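Local coordinates for polyketide synthase associated protein 5 (PDB 1Q9J) that probably catalyses the diesterification of phthiocerol and related diols with mycocerosic acids, the final step in making dimycocerosate ester lipids, at residues R312-A316 with N317-Q321; L162-E165 with A166-Q170; A405-S408 with L409-T412; S219-Q222 with T223-L226; F368-S371 with I372-L376. All coordinates share one frame; numbering follows the deposited sequence.

Overall arrangement
Contacts 1 to 4 lie on helices near the periphery, their centres 20 to 24 Å from that of the chain, whereas contact 5 is more central, in the loop that passes from the five-stranded to the six-stranded sheet. Contacts 3 and 4 belong to neighbouring helices that share strand 387-393 and touch through C411 with Q222 and L410 with L226. Contacts 1 and 2 meet lightly, Q321 against L168. The chemistry follows the place: contacts 2 and 4 begin helices, by a hydrophobic staple and a capping box respectively; contact 1 turns one helix into the next; contact 3 mixes bonding patterns along a helix; contact 5 relies on apolar packing close to the probable catalytic histidine.

Contact 1: R312-A316 with N317-Q321; sequences RADLA and NGVIQ
I320 folds back over the helical turn that holds D314 and L315, and its side chain can be followed atom by atom. CB begins the contact at 4.1 Å from L315 CD2. CG1, set beside the backbone N and anti to the carbonyl carbon (chi1 -64°), comes to 3.8 Å from D314 CB. The tip, CD1, then lies between the two residues, 3.9 Å from D314 CB and 4.0 Å from L315 CD2. A branched aliphatic chain suits this buried place, since it covers both the methylene of the aspartate and one leucine methyl, while L268 packs on it from outside. The carboxylate of D314 is turned to another task, a salt bridge from OD1 to R183.

The backbone makes the bend. G318, with its positive phi of 70°, sends N to L315 O, and V319 N returns to D314 O at 2.8 Å. Glycine suits that backbone region because it lacks a CB. L315 O is gripped a second time by Q321, whose chain bends at chi2 and delivers NE2 at 3.0 Å, straight (171°) and on a lone pair in the carbonyl plane; G318 N instead sits above that plane. Two donors thus serve a carbonyl at the end of the helix. R312, nearly two turns before G318, has its CB directed away from the bend and is probably important for recognising the acyl carrier domain of mycocerosic acid synthase. The two returning backbone bonds, together with G318 in the left-handed backbone region, form a Schellman motif, and G318 is at the same time the N-cap residue of helix 319-322.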
loop_
_atom_site.group_PDB
_atom_site.type_symbol
_atom_site.label_atom_id
_atom_site.label_comp_id
_atom_site.label_asym_id
_atom_site.label_seq_id
_atom_site.Cartn_x
_atom_site.Cartn_y
_atom_site.Cartn_z
ATOM N N ARG A 312 3.068 -16.047 -13.225
ATOM C CA ARG A 312 4.032 -16.197 -14.304
ATOM C C ARG A 312 3.343 -16.434 -15.650
ATOM O O ARG A 312 3.785 -15.913 -16.672
ATOM C CB ARG A 312 4.990 -17.347 -13.975
ATOM C CG ARG A 312 5.881 -17.026 -12.801
ATOM C CD ARG A 312 6.841 -18.154 -12.467
ATOM N NE ARG A 312 7.879 -17.666 -11.557
ATOM C CZ ARG A 312 8.237 -18.265 -10.425
ATOM N NH1 ARG A 312 7.638 -19.393 -10.050
ATOM N NH2 ARG A 312 9.186 -17.724 -9.668
ATOM N N ALA A 313 2.258 -17.201 -15.662
ATOM C CA ALA A 313 1.571 -17.445 -16.925
ATOM C C ALA A 313 0.969 -16.145 -17.450
ATOM O O ALA A 313 1.013 -15.864 -18.650
ATOM C CB ALA A 313 0.479 -18.483 -16.742
ATOM N N ASP A 314 0.402 -15.358 -16.541
ATOM C CA ASP A 314 -0.218 -14.100 -16.923
ATOM C C ASP A 314 0.814 -13.110 -17.437
ATOM O O ASP A 314 0.591 -12.430 -18.446
ATOM C CB ASP A 314 -0.996 -13.514 -15.744
ATOM C CG ASP A 314 -2.246 -14.307 -15.435
ATOM O OD1 ASP A 314 -2.774 -14.934 -16.388
ATOM O OD2 ASP A 314 -2.704 -14.302 -14.259
ATOM N N LEU A 315 1.948 -13.030 -16.749
ATOM C CA LEU A 315 3.011 -12.138 -17.188
ATOM C C LEU A 315 3.471 -12.558 -18.588
ATOM O O LEU A 315 3.602 -11.733 -19.494
ATOM C CB LEU A 315 4.200 -12.186 -16.224
ATOM C CG LEU A 315 3.997 -11.565 -14.845
ATOM C CD1 LEU A 315 5.268 -11.674 -14.079
ATOM C CD2 LEU A 315 3.561 -10.122 -14.976
ATOM N N ALA A 316 3.713 -13.851 -18.751
ATOM C CA ALA A 316 4.158 -14.404 -20.017
ATOM C C ALA A 316 3.168 -14.155 -21.152
ATOM O O ALA A 316 3.562 -14.046 -22.314
ATOM C CB ALA A 316 4.408 -15.898 -19.861
ATOM N N ASN A 317 1.885 -14.057 -20.817
ATOM C CA ASN A 317 0.837 -13.840 -21.814
ATOM C C ASN A 317 0.483 -12.387 -21.944
ATOM O O ASN A 317 -0.356 -12.022 -22.766
ATOM C CB ASN A 317 -0.407 -14.625 -21.434
ATOM C CG ASN A 317 -0.142 -16.102 -21.387
ATOM O OD1 ASN A 317 -0.804 -16.845 -20.683
ATOM N ND2 ASN A 317 0.845 -16.538 -22.157
ATOM N N GLY A 318 1.131 -11.571 -21.120
ATOM C CA GLY A 318 0.888 -10.143 -21.131
ATOM C C GLY A 318 -0.476 -9.754 -20.596
ATOM O O GLY A 318 -0.957 -8.649 -20.844
ATOM N N VAL A 319 -1.110 -10.657 -19.861
ATOM C CA VAL A 319 -2.433 -10.375 -19.319
ATOM C C VAL A 319 -2.382 -9.205 -18.346
ATOM O O VAL A 319 -3.142 -8.242 -18.466
ATOM C CB VAL A 319 -3.021 -11.639 -18.634
ATOM C CG1 VAL A 319 -4.205 -11.277 -17.752
ATOM C CG2 VAL A 319 -3.468 -12.614 -19.708
ATOM N N ILE A 320 -1.470 -9.285 -17.390
ATOM C CA ILE A 320 -1.311 -8.232 -16.415
ATOM C C ILE A 320 -0.901 -6.909 -17.058
ATOM O O ILE A 320 -1.472 -5.871 -16.744
ATOM C CB ILE A 320 -0.313 -8.687 -15.365
ATOM C CG1 ILE A 320 -0.935 -9.892 -14.643
ATOM C CG2 ILE A 320 0.057 -7.540 -14.425
ATOM C CD1 ILE A 320 -0.124 -10.455 -13.531
ATOM N N GLN A 321 0.058 -6.940 -17.977
ATOM C CA GLN A 321 0.493 -5.708 -18.636
ATOM C C GLN A 321 -0.600 -5.029 -19.465
ATOM O O GLN A 321 -0.794 -3.824 -19.356
ATOM C CB GLN A 321 1.693 -5.977 -19.545
ATOM C CG GLN A 321 2.859 -6.631 -18.846
ATOM C CD GLN A 321 2.777 -8.139 -18.884
ATOM O OE1 GLN A 321 1.754 -8.725 -18.550
ATOM N NE2 GLN A 321 3.865 -8.777 -19.293
#

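Contact 2: L162-E165 with A166-Q170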
loop_
_atom_site.group_PDB
_atom_site.type_symbol
_atom_site.label_atom_id
_atom_site.label_comp_id
_atom_site.label_asym_id
_atom_site.label_seq_id
_atom_site.Cartn_x
_atom_site.Cartn_y
_atom_site.Cartn_z
ATOM N N LEU A 162 3.799 10.368 -13.847
ATOM C CA LEU A 162 2.765 9.872 -14.755
ATOM C C LEU A 162 1.705 8.987 -14.122
ATOM O O LEU A 162 1.927 8.338 -13.093
ATOM C CB LEU A 162 3.425 9.087 -15.886
ATOM C CG LEU A 162 4.513 9.789 -16.682
ATOM C CD1 LEU A 162 5.360 8.772 -17.406
ATOM C CD2 LEU A 162 3.881 10.756 -17.619
ATOM N N SER A 163 0.541 8.980 -14.752
ATOM C CA SER A 163 -0.557 8.122 -14.329
ATOM C C SER A 163 -0.309 6.802 -15.079
ATOM O O SER A 163 0.413 6.769 -16.088
ATOM C CB SER A 163 -1.903 8.698 -14.761
ATOM O OG SER A 163 -1.972 8.853 -16.165
ATOM N N MET A 164 -0.900 5.716 -14.590
ATOM C CA MET A 164 -0.720 4.418 -15.229
ATOM C C MET A 164 -1.089 4.458 -16.713
ATOM O O MET A 164 -0.312 4.002 -17.555
ATOM C CB MET A 164 -1.551 3.349 -14.525
ATOM C CG MET A 164 -1.338 1.943 -15.070
ATOM S SD MET A 164 -2.352 0.732 -14.203
ATOM C CE MET A 164 -1.133 0.004 -13.151
ATOM N N GLU A 165 -2.257 5.000 -17.054
ATOM C CA GLU A 165 -2.601 5.049 -18.468
ATOM C C GLU A 165 -1.631 5.917 -19.259
ATOM O O GLU A 165 -1.594 5.854 -20.481
ATOM C CB GLU A 165 -4.034 5.531 -18.706
ATOM C CG GLU A 165 -4.654 6.300 -17.589
ATOM C CD GLU A 165 -5.101 5.419 -16.447
ATOM O OE1 GLU A 165 -4.365 5.356 -15.434
ATOM O OE2 GLU A 165 -6.186 4.788 -16.562
ATOM N N ALA A 166 -0.847 6.741 -18.573
ATOM C CA ALA A 166 0.119 7.559 -19.286
ATOM C C ALA A 166 1.309 6.646 -19.603
ATOM O O ALA A 166 1.801 6.608 -20.735
ATOM C CB ALA A 166 0.564 8.715 -18.430
ATOM N N VAL A 167 1.741 5.889 -18.600
ATOM C CA VAL A 167 2.865 4.981 -18.749
ATOM C C VAL A 167 2.642 3.941 -19.851
ATOM O O VAL A 167 3.562 3.599 -20.601
ATOM C CB VAL A 167 3.162 4.286 -17.407
ATOM C CG1 VAL A 167 4.072 3.079 -17.614
ATOM C CG2 VAL A 167 3.814 5.285 -16.468
ATOM N N LEU A 168 1.413 3.453 -19.953
ATOM C CA LEU A 168 1.086 2.477 -20.977
ATOM C C LEU A 168 1.085 3.155 -22.342
ATOM O O LEU A 168 1.630 2.635 -23.325
ATOM C CB LEU A 168 -0.281 1.838 -20.704
ATOM C CG LEU A 168 -0.395 1.091 -19.363
ATOM C CD1 LEU A 168 -1.695 0.335 -19.333
ATOM C CD2 LEU A 168 0.772 0.157 -19.154
ATOM N N ALA A 169 0.477 4.329 -22.412
ATOM C CA ALA A 169 0.445 5.040 -23.677
ATOM C C ALA A 169 1.862 5.261 -24.224
ATOM O O ALA A 169 2.081 5.095 -25.419
ATOM C CB ALA A 169 -0.286 6.374 -23.517
ATOM N N GLN A 170 2.824 5.625 -23.372
ATOM C CA GLN A 170 4.194 5.838 -23.858
ATOM C C GLN A 170 4.679 4.580 -24.559
ATOM O O GLN A 170 5.429 4.655 -25.530
ATOM C CB GLN A 170 5.163 6.154 -22.718
ATOM C CG GLN A 170 4.893 7.460 -21.999
ATOM C CD GLN A 170 6.021 7.842 -21.050
ATOM O OE1 GLN A 170 6.558 7.002 -20.316
ATOM N NE2 GLN A 170 6.370 9.121 -21.045
#
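Apolar contacts come first: L162, just before the helix, reaches over its first turn. Its CB rests 3.8 Å from A166 CB and 3.9 Å from V167 CG2, the valine branch that stands beside the backbone N; V167 also packs on L272 and L284. Farther out, L162 CD1 meets the amide of Q170 at OE1 (3.6 Å), the two side chains approaching from opposite directions. M164 and L168, one turn apart, pack loosely on another side. A166 CB lies 3.4 Å from S163 OG, and as alanine the residue carries nothing beyond CB at this closely packed spot beside L162.

The polar bonds are those of the opening turn. S163 O takes two N-H groups: V167 N at 3.0 Å, nearly in line with the carbonyl bond, and A166 N, which stands above the carbonyl plane. M164 O and E165 O continue the helical pattern with L168 N and A169 N. The charged E165 extends the contact outward, its OE1 hydrogen-bonded to the hydroxyl of S11.

M164 lies about 7 Å, side chain to side chain, from D128, which probably organises the active site. With S163 at the N-cap position, the meeting of L162 and V167 is a hydrophobic staple, characteristic of helix N-termini.

Contact 3: A405-S408 with L409-T412; sequences AIRS and LLCT
R407 and C411 stand one turn apart on an alpha-helix, 399-412, and the guanidinium of the first curls back beside the sulfur of the second, turning its edge to it. The sulfur lies near the plane of that flat group, with R407 NH2 3.2 Å and R407 NE 3.4 Å from C411 SG. The arginine chain gets there by bending at chi2 (-71°) and chi3 (59°), which folds it back along the helix instead of outward. The same NH2 comes close to L410 CB, the two side chains crossing at about a right angle. A long, flexible residue suits the place, because its side chain can touch I390 and L218 while its head reaches on toward the cysteine.

The next shell is apolar. I406 CG2 and L410 CD1 face the fold together, 4.5 Å apart: both lean on helix 237-253 and strand 387-393, and L410 also on L226. C411 also touches Q222 and L218.

Beneath these groups the backbone changes its pattern. L409 N follows the alpha-helical rule to A405 O, whereas L410 N divides itself between I406 O (3.1 Å) and R407 O (3.2 Å), and C411 N binds S408 O three residues back. T412 OG1 gives a further bond of 2.8 Å to S408 O; the two donors on that oxygen, C411 N and T412 OG1, come from opposite faces of its carbonyl plane.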
loop_
_atom_site.group_PDB
_atom_site.type_symbol
_atom_site.label_atom_id
_atom_site.label_comp_id
_atom_site.label_asym_id
_atom_site.label_seq_id
_atom_site.Cartn_x
_atom_site.Cartn_y
_atom_site.Cartn_z
ATOM N N ALA A 405 -6.870 -16.986 13.047
ATOM C CA ALA A 405 -6.992 -18.293 12.401
ATOM C C ALA A 405 -5.781 -18.476 11.499
ATOM O O ALA A 405 -5.156 -19.535 11.472
ATOM C CB ALA A 405 -8.269 -18.354 11.572
ATOM N N ILE A 406 -5.472 -17.414 10.764
ATOM C CA ILE A 406 -4.345 -17.372 9.852
ATOM C C ILE A 406 -3.061 -17.387 10.674
ATOM O O ILE A 406 -2.060 -17.988 10.283
ATOM C CB ILE A 406 -4.396 -16.081 9.016
ATOM C CG1 ILE A 406 -5.682 -16.066 8.187
ATOM C CG2 ILE A 406 -3.165 -15.966 8.135
ATOM C CD1 ILE A 406 -5.922 -14.781 7.446
ATOM N N ARG A 407 -3.115 -16.726 11.824
ATOM C CA ARG A 407 -1.979 -16.627 12.738
ATOM C C ARG A 407 -1.446 -18.000 13.130
ATOM O O ARG A 407 -0.303 -18.343 12.832
ATOM C CB ARG A 407 -2.404 -15.867 14.003
ATOM C CG ARG A 407 -1.387 -14.859 14.553
ATOM C CD ARG A 407 -0.166 -15.510 15.188
ATOM N NE ARG A 407 0.551 -16.362 14.244
ATOM C CZ ARG A 407 1.123 -15.932 13.121
ATOM N NH1 ARG A 407 1.074 -14.649 12.793
ATOM N NH2 ARG A 407 1.743 -16.791 12.319
ATOM N N SER A 408 -2.283 -18.784 13.801
ATOM C CA SER A 408 -1.875 -20.107 14.254
ATOM C C SER A 408 -1.556 -21.043 13.083
ATOM O O SER A 408 -0.743 -21.958 13.214
ATOM C CB SER A 408 -2.968 -20.714 15.145
ATOM O OG SER A 408 -2.411 -21.532 16.171
ATOM N N LEU A 409 -2.183 -20.795 11.937
ATOM C CA LEU A 409 -1.963 -21.627 10.759
ATOM C C LEU A 409 -0.557 -21.469 10.187
ATOM O O LEU A 409 -0.007 -22.411 9.621
ATOM C CB LEU A 409 -3.002 -21.313 9.683
ATOM C CG LEU A 409 -3.071 -22.248 8.477
ATOM C CD1 LEU A 409 -3.156 -23.686 8.935
ATOM C CD2 LEU A 409 -4.285 -21.883 7.632
ATOM N N LEU A 410 0.028 -20.284 10.337
ATOM C CA LEU A 410 1.378 -20.052 9.832
ATOM C C LEU A 410 2.429 -20.594 10.794
ATOM O O LEU A 410 3.628 -20.589 10.493
ATOM C CB LEU A 410 1.618 -18.555 9.594
ATOM C CG LEU A 410 0.918 -17.884 8.407
ATOM C CD1 LEU A 410 1.281 -16.412 8.381
ATOM C CD2 LEU A 410 1.339 -18.554 7.105
ATOM N N CYS A 411 1.978 -21.063 11.954
ATOM C CA CYS A 411 2.879 -21.604 12.980
ATOM C C CYS A 411 2.756 -23.115 13.063
ATOM O O CYS A 411 3.574 -23.785 13.691
ATOM C CB CYS A 411 2.541 -20.996 14.341
ATOM S SG CYS A 411 2.510 -19.191 14.350
ATOM N N THR A 412 1.718 -23.629 12.415
ATOM C CA THR A 412 1.429 -25.052 12.382
ATOM C C THR A 412 2.093 -25.732 11.183
ATOM O O THR A 412 2.807 -26.724 11.332
ATOM C CB THR A 412 -0.096 -25.285 12.305
ATOM O OG1 THR A 412 -0.716 -24.786 13.495
ATOM C CG2 THR A 412 -0.414 -26.759 12.147
#

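Contact 4: S219-Q222 with T223-L226; sequences SKQQ and TSDL
T223 turns its hydroxyl back along the helix to S219, so that the backbone and side chain of one residue grip the same carbonyl. T223 N meets S219 O at 2.9 Å, almost in line with the C=O bond, and T223 OG1 meets it at 3.1 Å from above the carbonyl plane. OG1 lies beside the backbone N (chi1 -55°), the position from which a threonine hydroxyl can reach the preceding turn; OG1 is also hydrogen-bonded with the backbone N of L388, in strand 387-393. S224 repeats the gesture at K220 O with its OG, at 3.2 Å.

S219 and Q222 face each other across the first turn. S219 OG accepts Q222 N at 3.0 Å, and Q222, extended beyond CG, swings its amide back so that OE1 receives S219 N (3.2 Å, nearly straight at 168°) and S219 OG (2.8 Å). This reciprocal pair is a capping box, in which glutamine supplies a neutral acceptor and serine a short side chain that can both give and take. Outside it, Q221 and D225 cross with amide and carboxylate planes 88° apart; Q221 NE2 and D225 OD1 are 3.8 Å from each other.

L226 packs against L410 and L388. The chemistry implies an opening turn in which side-chain oxygens serve two backbone N-H groups, those of S219 and Q222, and the carbonyls of S219 and K220 receive hydroxyls.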
loop_
_atom_site.group_PDB
_atom_site.type_symbol
_atom_site.label_atom_id
_atom_site.label_comp_id
_atom_site.label_asym_id
_atom_site.label_seq_id
_atom_site.Cartn_x
_atom_site.Cartn_y
_atom_site.Cartn_z
ATOM N N SER A 219 6.924 -14.289 16.412
ATOM C CA SER A 219 8.218 -14.301 17.078
ATOM C C SER A 219 9.334 -14.462 16.065
ATOM O O SER A 219 9.165 -15.141 15.051
ATOM C CB SER A 219 8.285 -15.453 18.085
ATOM O OG SER A 219 7.971 -16.688 17.461
ATOM N N LYS A 220 10.470 -13.831 16.343
ATOM C CA LYS A 220 11.628 -13.921 15.464
ATOM C C LYS A 220 11.807 -15.376 15.051
ATOM O O LYS A 220 12.230 -15.667 13.934
ATOM C CB LYS A 220 12.885 -13.433 16.190
ATOM C CG LYS A 220 12.894 -11.939 16.485
ATOM C CD LYS A 220 13.769 -11.621 17.690
ATOM C CE LYS A 220 13.138 -12.164 18.981
ATOM N NZ LYS A 220 13.963 -11.899 20.201
ATOM N N GLN A 221 11.471 -16.292 15.952
ATOM C CA GLN A 221 11.598 -17.707 15.649
ATOM C C GLN A 221 10.494 -18.201 14.727
ATOM O O GLN A 221 10.781 -18.693 13.643
ATOM C CB GLN A 221 11.610 -18.545 16.927
ATOM C CG GLN A 221 13.004 -18.962 17.383
ATOM C CD GLN A 221 13.879 -19.454 16.232
ATOM O OE1 GLN A 221 14.551 -18.660 15.566
ATOM N NE2 GLN A 221 13.858 -20.763 15.983
ATOM N N GLN A 222 9.241 -18.074 15.150
ATOM C CA GLN A 222 8.128 -18.532 14.327
ATOM C C GLN A 222 8.247 -18.045 12.889
ATOM O O GLN A 222 7.771 -18.704 11.962
ATOM C CB GLN A 222 6.798 -18.050 14.893
ATOM C CG GLN A 222 6.340 -18.759 16.127
ATOM C CD GLN A 222 5.135 -18.074 16.713
ATOM O OE1 GLN A 222 5.197 -16.898 17.078
ATOM N NE2 GLN A 222 4.027 -18.797 16.805
ATOM N N THR A 223 8.861 -16.881 12.699
ATOM C CA THR A 223 9.037 -16.347 11.350
ATOM C C THR A 223 10.039 -17.272 10.652
ATOM O O THR A 223 9.701 -17.912 9.653
ATOM C CB THR A 223 9.577 -14.880 11.374
ATOM O OG1 THR A 223 8.715 -14.069 12.180
ATOM C CG2 THR A 223 9.601 -14.289 9.971
ATOM N N SER A 224 11.250 -17.361 11.205
ATOM C CA SER A 224 12.317 -18.210 10.661
ATOM C C SER A 224 11.852 -19.622 10.321
ATOM O O SER A 224 12.360 -20.250 9.389
ATOM C CB SER A 224 13.488 -18.283 11.644
ATOM O OG SER A 224 14.096 -17.011 11.768
ATOM N N ASP A 225 10.886 -20.111 11.090
ATOM C CA ASP A 225 10.312 -21.435 10.895
ATOM C C ASP A 225 9.478 -21.433 9.628
ATOM O O ASP A 225 9.541 -22.364 8.827
ATOM C CB ASP A 225 9.418 -21.794 12.083
ATOM C CG ASP A 225 10.161 -22.540 13.177
ATOM O OD1 ASP A 225 11.288 -22.125 13.547
ATOM O OD2 ASP A 225 9.599 -23.542 13.672
ATOM N N LEU A 226 8.689 -20.377 9.454
ATOM C CA LEU A 226 7.840 -20.267 8.277
ATOM C C LEU A 226 8.717 -20.013 7.053
ATOM O O LEU A 226 8.413 -20.485 5.956
ATOM C CB LEU A 226 6.816 -19.139 8.457
ATOM C CG LEU A 226 5.615 -19.144 7.502
ATOM C CD1 LEU A 226 4.875 -20.465 7.602
ATOM C CD2 LEU A 226 4.686 -17.987 7.838
#

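Contact 5: F368-S371 with I372-L376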
loop_
_atom_site.group_PDB
_atom_site.type_symbol
_atom_site.label_atom_id
_atom_site.label_comp_id
_atom_site.label_asym_id
_atom_site.label_seq_id
_atom_site.Cartn_x
_atom_site.Cartn_y
_atom_site.Cartn_z
ATOM N N PHE A 368 -4.876 3.391 6.447
ATOM C CA PHE A 368 -5.565 4.190 5.454
ATOM C C PHE A 368 -6.557 5.125 6.136
ATOM O O PHE A 368 -6.914 4.929 7.302
ATOM C CB PHE A 368 -6.320 3.288 4.481
ATOM C CG PHE A 368 -5.437 2.336 3.722
ATOM C CD1 PHE A 368 -5.710 0.973 3.720
ATOM C CD2 PHE A 368 -4.338 2.800 3.001
ATOM C CE1 PHE A 368 -4.905 0.088 3.017
ATOM C CE2 PHE A 368 -3.528 1.917 2.293
ATOM C CZ PHE A 368 -3.813 0.559 2.303
ATOM N N TYR A 369 -6.999 6.143 5.405
ATOM C CA TYR A 369 -7.983 7.086 5.921
ATOM C C TYR A 369 -9.004 7.429 4.863
ATOM O O TYR A 369 -9.341 8.590 4.705
ATOM C CB TYR A 369 -7.329 8.381 6.388
ATOM C CG TYR A 369 -6.670 8.283 7.738
ATOM C CD1 TYR A 369 -5.470 7.588 7.902
ATOM C CD2 TYR A 369 -7.234 8.904 8.857
ATOM C CE1 TYR A 369 -4.846 7.519 9.147
ATOM C CE2 TYR A 369 -6.617 8.840 10.105
ATOM C CZ TYR A 369 -5.425 8.147 10.240
ATOM O OH TYR A 369 -4.793 8.085 11.455
ATOM N N CYS A 370 -9.487 6.441 4.122
ATOM C CA CYS A 370 -10.490 6.738 3.118
ATOM C C CYS A 370 -11.763 7.247 3.808
ATOM O O CYS A 370 -11.919 7.113 5.028
ATOM C CB CYS A 370 -10.778 5.499 2.280
ATOM S SG CYS A 370 -10.990 3.997 3.227
ATOM N N SER A 371 -12.664 7.847 3.037
ATOM C CA SER A 371 -13.895 8.368 3.618
ATOM C C SER A 371 -14.813 7.230 4.069
ATOM O O SER A 371 -14.863 6.180 3.436
ATOM C CB SER A 371 -14.619 9.287 2.616
ATOM O OG SER A 371 -15.048 8.580 1.465
ATOM N N ILE A 372 -15.520 7.446 5.180
ATOM C CA ILE A 372 -16.447 6.462 5.751
ATOM C C ILE A 372 -17.213 5.722 4.655
ATOM O O ILE A 372 -17.392 6.240 3.554
ATOM C CB ILE A 372 -17.475 7.159 6.720
ATOM C CG1 ILE A 372 -16.838 7.394 8.095
ATOM C CG2 ILE A 372 -18.745 6.323 6.866
ATOM C CD1 ILE A 372 -16.617 6.125 8.920
ATOM N N SER A 373 -17.646 4.505 4.963
ATOM C CA SER A 373 -18.412 3.692 4.032
ATOM C C SER A 373 -17.579 3.077 2.918
ATOM O O SER A 373 -18.130 2.623 1.912
ATOM C CB SER A 373 -19.560 4.500 3.419
ATOM O OG SER A 373 -19.116 5.280 2.337
ATOM N N VAL A 374 -16.260 3.060 3.089
ATOM C CA VAL A 374 -15.387 2.461 2.084
ATOM C C VAL A 374 -15.333 0.962 2.331
ATOM O O VAL A 374 -14.849 0.509 3.372
ATOM C CB VAL A 374 -13.943 3.022 2.144
ATOM C CG1 VAL A 374 -13.033 2.212 1.231
ATOM C CG2 VAL A 374 -13.926 4.459 1.688
ATOM N N PRO A 375 -15.851 0.171 1.383
ATOM C CA PRO A 375 -15.856 -1.286 1.504
ATOM C C PRO A 375 -14.445 -1.812 1.306
ATOM O O PRO A 375 -14.153 -2.498 0.329
ATOM C CB PRO A 375 -16.792 -1.716 0.381
ATOM C CG PRO A 375 -16.520 -0.684 -0.673
ATOM C CD PRO A 375 -16.499 0.595 0.129
ATOM N N LEU A 376 -13.566 -1.482 2.237
ATOM C CA LEU A 376 -12.199 -1.917 2.118
ATOM C C LEU A 376 -11.903 -3.153 2.937
ATOM O O LEU A 376 -11.585 -3.065 4.123
ATOM C CB LEU A 376 -11.247 -0.795 2.531
ATOM C CG LEU A 376 -9.755 -1.127 2.414
ATOM C CD1 LEU A 376 -9.415 -1.320 0.951
ATOM C CD2 LEU A 376 -8.920 -0.021 3.017
#
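The chi1 angles of F368 (-61°, ring beside the backbone N) and L376 (-179°, CG opposite the backbone N) bring their side chains together across the loop. They cross at about a right angle: the leucine methyl CD2 comes to 3.4 Å from F368 CD1 and 4.0 Å from F368 CE1, approaching the ring obliquely. A broad ring and a branched aliphatic chain suit this meeting of the two ends of the loop, since each can offer surface without requiring a polar partner.

C370 aims its SG into the loop and onto V374, 3.3 Å from CB and 3.4 Å from CG1. Both are buried, as befits a cysteine used here for packing. V374 also touches Y20, whose carbonyl takes a weak bond from S371 OG. At the far end, P375 centres an inverse gamma turn in which L376 N returns to V374 O at 2.6 Å; the proline ring favours the phi such a turn needs.

The ring of F368 meets F331 edge-to-face and also the ring of H393, and its side chain lies about 5 Å from that of H124, the probable proton acceptor. Running from strand 360-368 in one sheet to strand 378-384 in another, the loop is a crossover between the two sheets, probably linking the two related domains beside the likely active site, consistent with the CoA-dependent acyltransferase clan.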